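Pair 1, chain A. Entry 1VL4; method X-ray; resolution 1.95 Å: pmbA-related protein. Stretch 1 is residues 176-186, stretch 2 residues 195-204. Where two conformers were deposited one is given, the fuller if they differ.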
# COMPACT_ATOMS: atom_id res chain seq x y z
N GLN A 176 -7.21 19.83 15.87
CA GLN A 176 -8.03 19.44 14.76
C GLN A 176 -7.47 20.11 13.56
O GLN A 176 -6.84 21.20 13.68
CB GLN A 176 -9.48 19.88 14.88
CG GLN A 176 -10.24 19.43 16.00
CD GLN A 176 -11.66 19.82 15.77
OE1 GLN A 176 -12.37 19.22 14.96
NE2 GLN A 176 -12.07 20.90 16.41
N MET A 177 -7.55 19.42 12.42
CA MET A 177 -7.02 19.91 11.12
C MET A 177 -8.04 19.57 10.04
O MET A 177 -8.64 18.49 10.06
CB MET A 177 -5.62 19.29 10.75
CG MET A 177 -5.65 17.90 10.14
SD MET A 177 -6.66 17.74 8.63
CE MET A 177 -5.63 18.61 7.38
N ASP A 178 -8.21 20.47 9.08
CA ASP A 178 -8.98 20.17 7.91
C ASP A 178 -8.27 20.65 6.63
O ASP A 178 -7.21 21.30 6.69
CB ASP A 178 -10.43 20.66 8.03
CG ASP A 178 -10.60 22.16 7.98
OD1 ASP A 178 -9.65 22.95 8.14
OD2 ASP A 178 -11.75 22.53 7.82
N GLY A 179 -8.79 20.22 5.47
CA GLY A 179 -8.18 20.60 4.22
C GLY A 179 -8.70 19.75 3.11
O GLY A 179 -9.55 18.90 3.31
N GLY A 180 -8.21 20.05 1.93
CA GLY A 180 -8.66 19.39 0.70
C GLY A 180 -7.66 19.59 -0.41
O GLY A 180 -6.70 20.36 -0.27
N PHE A 181 -7.98 18.98 -1.54
CA PHE A 181 -7.07 18.71 -2.68
C PHE A 181 -7.97 18.56 -3.89
O PHE A 181 -9.07 17.96 -3.80
CB PHE A 181 -6.31 17.42 -2.29
CG PHE A 181 -5.61 16.69 -3.38
CD1 PHE A 181 -4.26 16.99 -3.66
CD2 PHE A 181 -6.20 15.59 -4.02
CE1 PHE A 181 -3.53 16.23 -4.64
CE2 PHE A 181 -5.52 14.85 -4.98
CZ PHE A 181 -4.15 15.16 -5.28
N LEU A 182 -7.56 19.14 -5.02
CA LEU A 182 -8.19 18.92 -6.27
C LEU A 182 -7.07 18.74 -7.28
O LEU A 182 -6.13 19.54 -7.29
CB LEU A 182 -9.06 20.09 -6.67
CG LEU A 182 -9.94 20.00 -7.90
CD1 LEU A 182 -10.84 18.77 -7.95
CD2 LEU A 182 -10.78 21.28 -8.06
N PHE A 183 -7.20 17.70 -8.10
CA PHE A 183 -6.15 17.23 -9.01
C PHE A 183 -6.82 16.95 -10.35
O PHE A 183 -7.95 16.48 -10.43
CB PHE A 183 -5.46 15.95 -8.47
CG PHE A 183 -4.61 15.17 -9.51
CD1 PHE A 183 -3.25 15.48 -9.69
CD2 PHE A 183 -5.15 14.14 -10.26
CE1 PHE A 183 -2.48 14.81 -10.57
CE2 PHE A 183 -4.37 13.47 -11.17
CZ PHE A 183 -3.02 13.79 -11.32
N ALA A 184 -6.09 17.23 -11.41
CA ALA A 184 -6.52 16.87 -12.75
C ALA A 184 -5.34 16.41 -13.59
O ALA A 184 -4.21 16.94 -13.44
CB ALA A 184 -7.21 18.04 -13.41
N MET A 185 -5.59 15.44 -14.46
CA MET A 185 -4.57 14.96 -15.42
C MET A 185 -5.18 14.92 -16.81
O MET A 185 -6.27 14.35 -17.01
CB MET A 185 -4.03 13.57 -15.01
CG MET A 185 -2.78 13.16 -15.84
SD MET A 185 -2.86 11.44 -16.35
CE MET A 185 -2.17 11.46 -18.00
N ALA A 186 -4.46 15.50 -17.78
CA ALA A 186 -4.90 15.53 -19.15
C ALA A 186 -3.91 14.84 -20.09
O ALA A 186 -2.73 14.72 -19.79
CB ALA A 186 -5.17 16.95 -19.57
N SER A 195 1.29 13.43 -21.49
CA SER A 195 0.49 13.70 -20.31
C SER A 195 0.94 14.92 -19.52
O SER A 195 2.11 15.31 -19.52
CB SER A 195 0.40 12.44 -19.42
OG SER A 195 1.67 11.94 -19.06
N GLY A 196 -0.03 15.53 -18.85
CA GLY A 196 0.17 16.69 -18.02
C GLY A 196 -0.74 16.52 -16.81
O GLY A 196 -1.77 15.83 -16.89
N SER A 197 -0.35 17.11 -15.69
CA SER A 197 -1.23 17.15 -14.52
C SER A 197 -0.95 18.37 -13.67
O SER A 197 0.08 19.07 -13.83
CB SER A 197 -1.11 15.87 -13.71
OG SER A 197 0.12 15.73 -13.02
N TRP A 198 -1.91 18.68 -12.80
CA TRP A 198 -1.73 19.76 -11.85
C TRP A 198 -2.63 19.49 -10.64
O TRP A 198 -3.69 18.89 -10.79
CB TRP A 198 -2.09 21.12 -12.51
CG TRP A 198 -1.57 22.28 -11.75
CD1 TRP A 198 -2.26 23.10 -10.92
CD2 TRP A 198 -0.21 22.72 -11.69
NE1 TRP A 198 -1.42 24.01 -10.34
CE2 TRP A 198 -0.16 23.82 -10.82
CE3 TRP A 198 0.96 22.29 -12.32
CZ2 TRP A 198 1.02 24.50 -10.55
CZ3 TRP A 198 2.13 22.98 -12.06
CH2 TRP A 198 2.14 24.07 -11.19
N TYR A 199 -2.21 19.96 -9.46
CA TYR A 199 -3.02 19.88 -8.25
C TYR A 199 -2.86 21.16 -7.45
O TYR A 199 -1.85 21.90 -7.58
CB TYR A 199 -2.62 18.68 -7.36
CG TYR A 199 -1.21 18.77 -6.81
CD1 TYR A 199 -0.93 19.42 -5.59
CD2 TYR A 199 -0.16 18.25 -7.52
CE1 TYR A 199 0.42 19.53 -5.14
CE2 TYR A 199 1.16 18.36 -7.07
CZ TYR A 199 1.44 19.01 -5.90
OH TYR A 199 2.76 19.06 -5.54
N GLU A 200 -3.85 21.42 -6.62
CA GLU A 200 -3.73 22.44 -5.56
C GLU A 200 -4.13 21.76 -4.22
O GLU A 200 -5.02 20.92 -4.18
CB GLU A 200 -4.61 23.66 -5.86
CG GLU A 200 -4.04 24.69 -6.89
CD GLU A 200 -5.09 25.71 -7.49
OE1 GLU A 200 -6.22 25.91 -6.94
OE2 GLU A 200 -4.74 26.32 -8.55
N LEU A 201 -3.39 22.09 -3.16
CA LEU A 201 -3.75 21.75 -1.75
C LEU A 201 -4.30 23.01 -1.11
O LEU A 201 -3.83 24.11 -1.43
CB LEU A 201 -2.52 21.25 -1.01
CG LEU A 201 -2.17 19.82 -1.40
CD1 LEU A 201 -0.67 19.58 -1.29
CD2 LEU A 201 -2.95 18.84 -0.54
N ALA A 202 -5.35 22.88 -0.32
CA ALA A 202 -6.00 24.01 0.30
C ALA A 202 -6.56 23.69 1.69
O ALA A 202 -6.99 22.57 1.98
CB ALA A 202 -7.12 24.49 -0.59
N ARG A 203 -6.60 24.72 2.52
CA ARG A 203 -7.25 24.68 3.84
C ARG A 203 -8.74 25.03 3.72
O ARG A 203 -9.58 24.64 4.53
CB ARG A 203 -6.51 25.69 4.75
CG ARG A 203 -6.91 25.57 6.18
CD ARG A 203 -6.13 24.61 6.96
NE ARG A 203 -4.65 24.73 6.90
CZ ARG A 203 -3.87 23.73 7.33
NH1 ARG A 203 -4.42 22.68 7.90
NH2 ARG A 203 -2.56 23.79 7.26
N THR A 204 -9.09 25.80 2.68
CA THR A 204 -10.48 26.16 2.47
C THR A 204 -10.87 25.94 0.98
O THR A 204 -10.00 26.00 0.12
CB THR A 204 -10.69 27.63 2.86
OG1 THR A 204 -12.09 27.94 2.86
CG2 THR A 204 -10.03 28.52 1.88
O HOH W 1 -11.97 24.29 5.55

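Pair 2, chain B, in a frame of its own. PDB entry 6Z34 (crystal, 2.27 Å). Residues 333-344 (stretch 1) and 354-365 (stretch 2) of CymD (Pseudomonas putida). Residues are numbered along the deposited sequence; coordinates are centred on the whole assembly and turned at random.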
# COMPACT_ATOMS: atom_id res chain seq x y z
N TYR B 333 5.52 -15.25 4.90
CA TYR B 333 4.94 -15.07 3.58
C TYR B 333 5.98 -15.40 2.53
O TYR B 333 7.19 -15.32 2.77
CB TYR B 333 4.41 -13.64 3.38
CG TYR B 333 3.36 -13.23 4.38
CD1 TYR B 333 3.67 -13.08 5.72
CD2 TYR B 333 2.04 -13.02 4.00
CE1 TYR B 333 2.72 -12.72 6.65
CE2 TYR B 333 1.08 -12.65 4.92
CZ TYR B 333 1.43 -12.51 6.25
OH TYR B 333 0.50 -12.15 7.20
N ARG B 334 5.51 -15.79 1.36
CA ARG B 334 6.39 -16.11 0.25
C ARG B 334 6.42 -14.94 -0.72
O ARG B 334 5.58 -14.04 -0.66
CB ARG B 334 5.93 -17.41 -0.45
CG ARG B 334 5.63 -18.60 0.49
CD ARG B 334 4.29 -18.47 1.22
NE ARG B 334 4.04 -19.57 2.16
CZ ARG B 334 4.27 -19.50 3.47
NH1 ARG B 334 4.79 -18.39 3.99
NH2 ARG B 334 4.01 -20.54 4.26
N ASP B 335 7.41 -14.93 -1.61
CA ASP B 335 7.50 -13.85 -2.58
C ASP B 335 6.25 -13.82 -3.45
O ASP B 335 5.52 -14.81 -3.58
CB ASP B 335 8.76 -14.00 -3.44
CG ASP B 335 10.02 -13.66 -2.69
OD1 ASP B 335 9.94 -13.41 -1.46
OD2 ASP B 335 11.11 -13.65 -3.31
N THR B 336 5.98 -12.65 -4.02
CA THR B 336 4.85 -12.45 -4.92
C THR B 336 5.37 -11.93 -6.25
O THR B 336 6.29 -11.10 -6.28
CB THR B 336 3.83 -11.46 -4.33
OG1 THR B 336 3.40 -11.94 -3.05
CG2 THR B 336 2.62 -11.36 -5.22
N ASN B 337 4.83 -12.47 -7.34
CA ASN B 337 5.03 -11.92 -8.67
C ASN B 337 3.78 -11.19 -9.10
O ASN B 337 2.66 -11.62 -8.80
CB ASN B 337 5.34 -13.00 -9.71
CG ASN B 337 6.62 -13.71 -9.44
OD1 ASN B 337 7.69 -13.26 -9.85
ND2 ASN B 337 6.54 -14.84 -8.78
N VAL B 338 3.97 -10.07 -9.79
CA VAL B 338 2.87 -9.34 -10.39
C VAL B 338 3.23 -9.04 -11.83
O VAL B 338 4.37 -8.66 -12.13
CB VAL B 338 2.55 -8.04 -9.62
CG1 VAL B 338 1.37 -7.34 -10.26
CG2 VAL B 338 2.25 -8.36 -8.15
N TYR B 339 2.26 -9.23 -12.71
CA TYR B 339 2.39 -8.88 -14.11
C TYR B 339 1.32 -7.85 -14.43
O TYR B 339 0.15 -8.08 -14.12
CB TYR B 339 2.22 -10.11 -15.00
CG TYR B 339 3.15 -11.25 -14.68
CD1 TYR B 339 4.41 -11.32 -15.25
CD2 TYR B 339 2.74 -12.26 -13.82
CE1 TYR B 339 5.26 -12.39 -14.96
CE2 TYR B 339 3.58 -13.33 -13.53
CZ TYR B 339 4.84 -13.38 -14.10
OH TYR B 339 5.67 -14.43 -13.80
N SER B 340 1.74 -6.75 -15.06
CA SER B 340 0.85 -5.64 -15.43
C SER B 340 0.94 -5.37 -16.93
O SER B 340 2.04 -5.21 -17.48
CB SER B 340 1.22 -4.36 -14.66
OG SER B 340 1.01 -4.48 -13.27
N LEU B 341 -0.22 -5.24 -17.57
CA LEU B 341 -0.31 -5.02 -19.01
C LEU B 341 -1.43 -4.03 -19.28
O LEU B 341 -2.58 -4.29 -18.90
CB LEU B 341 -0.59 -6.35 -19.74
CG LEU B 341 -0.89 -6.34 -21.25
CD1 LEU B 341 0.24 -5.68 -22.07
CD2 LEU B 341 -1.17 -7.77 -21.76
N GLY B 342 -1.11 -2.91 -19.94
CA GLY B 342 -2.13 -1.95 -20.33
C GLY B 342 -1.81 -1.22 -21.63
O GLY B 342 -0.70 -1.33 -22.17
N ALA B 343 -2.80 -0.46 -22.12
CA ALA B 343 -2.69 0.30 -23.36
C ALA B 343 -3.39 1.64 -23.22
O ALA B 343 -4.30 1.81 -22.41
CB ALA B 343 -3.28 -0.46 -24.55
N GLN B 344 -2.99 2.60 -24.07
CA GLN B 344 -3.49 3.97 -24.05
C GLN B 344 -3.68 4.48 -25.48
O GLN B 344 -2.75 4.40 -26.29
CB GLN B 344 -2.53 4.88 -23.27
CG GLN B 344 -2.77 6.37 -23.45
CD GLN B 344 -1.90 7.25 -22.55
OE1 GLN B 344 -2.10 7.29 -21.33
NE2 GLN B 344 -0.95 7.97 -23.14
N ARG B 354 -7.75 4.32 -21.71
CA ARG B 354 -6.82 3.33 -21.18
C ARG B 354 -7.55 2.03 -20.82
O ARG B 354 -8.74 2.03 -20.51
CB ARG B 354 -6.08 3.84 -19.94
CG ARG B 354 -5.78 5.31 -19.94
CD ARG B 354 -4.57 5.60 -19.08
NE ARG B 354 -4.02 6.91 -19.41
CZ ARG B 354 -4.58 8.07 -19.07
NH1 ARG B 354 -5.71 8.09 -18.37
NH2 ARG B 354 -4.00 9.21 -19.44
N ALA B 355 -6.81 0.92 -20.84
CA ALA B 355 -7.32 -0.36 -20.37
C ALA B 355 -6.14 -1.22 -19.92
O ALA B 355 -5.03 -1.04 -20.42
CB ALA B 355 -8.14 -1.09 -21.44
N GLY B 356 -6.39 -2.13 -18.99
CA GLY B 356 -5.29 -2.91 -18.45
C GLY B 356 -5.74 -4.20 -17.80
O GLY B 356 -6.91 -4.39 -17.47
N VAL B 357 -4.76 -5.10 -17.63
CA VAL B 357 -4.96 -6.37 -16.95
C VAL B 357 -3.86 -6.52 -15.90
O VAL B 357 -2.70 -6.19 -16.15
CB VAL B 357 -4.92 -7.56 -17.93
CG1 VAL B 357 -5.10 -8.86 -17.18
CG2 VAL B 357 -6.01 -7.41 -18.96
N HIS B 358 -4.24 -7.04 -14.74
CA HIS B 358 -3.34 -7.19 -13.62
C HIS B 358 -3.43 -8.63 -13.10
O HIS B 358 -4.54 -9.16 -12.96
CB HIS B 358 -3.72 -6.17 -12.56
CG HIS B 358 -2.92 -6.26 -11.30
ND1 HIS B 358 -3.35 -6.95 -10.20
CD2 HIS B 358 -1.71 -5.75 -10.98
CE1 HIS B 358 -2.45 -6.86 -9.24
NE2 HIS B 358 -1.44 -6.13 -9.69
N TYR B 359 -2.28 -9.26 -12.83
CA TYR B 359 -2.24 -10.65 -12.38
C TYR B 359 -1.15 -10.79 -11.32
O TYR B 359 0.04 -10.62 -11.61
CB TYR B 359 -1.99 -11.61 -13.54
CG TYR B 359 -1.86 -13.08 -13.15
CD1 TYR B 359 -0.64 -13.60 -12.69
CD2 TYR B 359 -2.93 -13.95 -13.27
CE1 TYR B 359 -0.51 -14.93 -12.36
CE2 TYR B 359 -2.80 -15.28 -12.93
CZ TYR B 359 -1.60 -15.76 -12.47
OH TYR B 359 -1.49 -17.09 -12.13
N ALA B 360 -1.56 -11.14 -10.11
CA ALA B 360 -0.66 -11.32 -8.98
C ALA B 360 -0.75 -12.76 -8.48
O ALA B 360 -1.84 -13.33 -8.39
CB ALA B 360 -1.01 -10.35 -7.85
N GLN B 361 0.40 -13.34 -8.16
CA GLN B 361 0.46 -14.74 -7.77
C GLN B 361 1.72 -14.97 -6.96
O GLN B 361 2.74 -14.31 -7.17
CB GLN B 361 0.43 -15.65 -9.00
CG GLN B 361 0.70 -17.11 -8.72
CD GLN B 361 -0.40 -17.74 -7.90
OE1 GLN B 361 -0.43 -17.61 -6.68
NE2 GLN B 361 -1.33 -18.40 -8.58
N LEU B 362 1.65 -15.92 -6.02
CA LEU B 362 2.82 -16.28 -5.24
C LEU B 362 3.92 -16.81 -6.17
O LEU B 362 3.70 -17.10 -7.35
CB LEU B 362 2.46 -17.29 -4.16
CG LEU B 362 1.32 -16.82 -3.25
CD1 LEU B 362 1.25 -17.64 -1.97
CD2 LEU B 362 1.43 -15.35 -2.92
N ALA B 363 5.12 -16.92 -5.61
CA ALA B 363 6.33 -16.91 -6.43
C ALA B 363 7.02 -18.26 -6.47
O ALA B 363 6.74 -19.17 -5.68
CB ALA B 363 7.31 -15.85 -5.91
N ASN B 364 7.95 -18.36 -7.41
CA ASN B 364 8.81 -19.52 -7.52
C ASN B 364 10.05 -19.32 -6.68
O ASN B 364 10.80 -18.35 -6.92
CB ASN B 364 9.18 -19.76 -8.97
CG ASN B 364 7.97 -19.76 -9.88
OD1 ASN B 364 6.98 -20.44 -9.62
ND2 ASN B 364 8.04 -18.96 -10.94
N PRO B 365 10.31 -20.17 -5.67
CA PRO B 365 11.48 -20.15 -4.79
C PRO B 365 12.70 -20.79 -5.45
O PRO B 365 13.15 -20.30 -6.48
CB PRO B 365 11.03 -20.97 -3.57
CG PRO B 365 9.56 -21.24 -3.77
CD PRO B 365 9.29 -21.14 -5.23

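Both pairs are two-stranded antiparallel ladders, and their central backbones superpose to 0.5 Å. The strand directions differ by 169° in pair 1 and 172° in pair 2, and in each the main chain does the joining. In pair 1, Leu A182 N donates to Glu A200 O at 3.2 Å and Glu A200 N to Leu A182 O at 3.0 Å; the matched residues of pair 2 repeat the exchange, Tyr B339 N to Tyr B359 O at 2.8 Å and Tyr B359 N to Tyr B339 O at 3.0 Å. The ladder hydrogen bonds are all main chain to main chain, so the same framework carries different side chains, within limits set by the space between the strands. The rules lie in how each cross-strand couple fills its space.

Start on the face that carries Phe A181 and Leu A201, matched by Val B338 and Ala B360. Pair 1 spends a ring and a leucine, with Phe A181 CD1 3.9 Å from Leu A201 CD2. Pair 2 makes its contact with much less, Val B338 CG2 lying 3.8 Å from Ala B360 CB.

One step along, Phe A183 and Tyr A199 match Ser B340 and His B358. The CB of Tyr A199 sits at the edge of the Phe A183 ring, 4.0 Å from CD1, and 3.8 Å from CE1 of Phe A181, so one methylene serves two rings while the tyrosine ring itself leads away. Pair 2 keeps a ring at one of the two positions, His B358 in the place of Tyr A199, and sets the small Ser B340 in the place of Phe A183. His B358 NE2 approaches Val B338 CG1 at 3.1 Å, and Ser B340 OG lies near the plane of the imidazole, 3.8 Å from CD2.

Next, Met A185 and Ser A197 match Gly B342 and Gly B356. Met A185 CG is 3.8 Å from Ser A197 CB, across CA atoms 4.1 Å apart. The glycines bring their CA atoms to 3.8 Å, and an ideal CB on Gly B342 would clash with Ala B355 O at 3.0 Å: this close approach depends on an empty position.

On the opposite face the pairs differ more: in pair 1 the Leu A182 and Glu A200 side chains make no close contact across the strands, whereas Tyr B339 and Tyr B359 do, CD2 of Tyr B339 lying 3.8 Å from CD1 of Tyr B359. Ala A184 beside Trp A198 becomes Leu B341 beside Val B357, redistributing bulk between the strands. Gly A180 and Ala A202 hold the places that Asn B337 and Gln B361 take in pair 2; Asn B337 ND2 reaches Ala B363 CB at 3.1 Å.

The lesson is to fix the ladder first, then choose each couple's volume jointly.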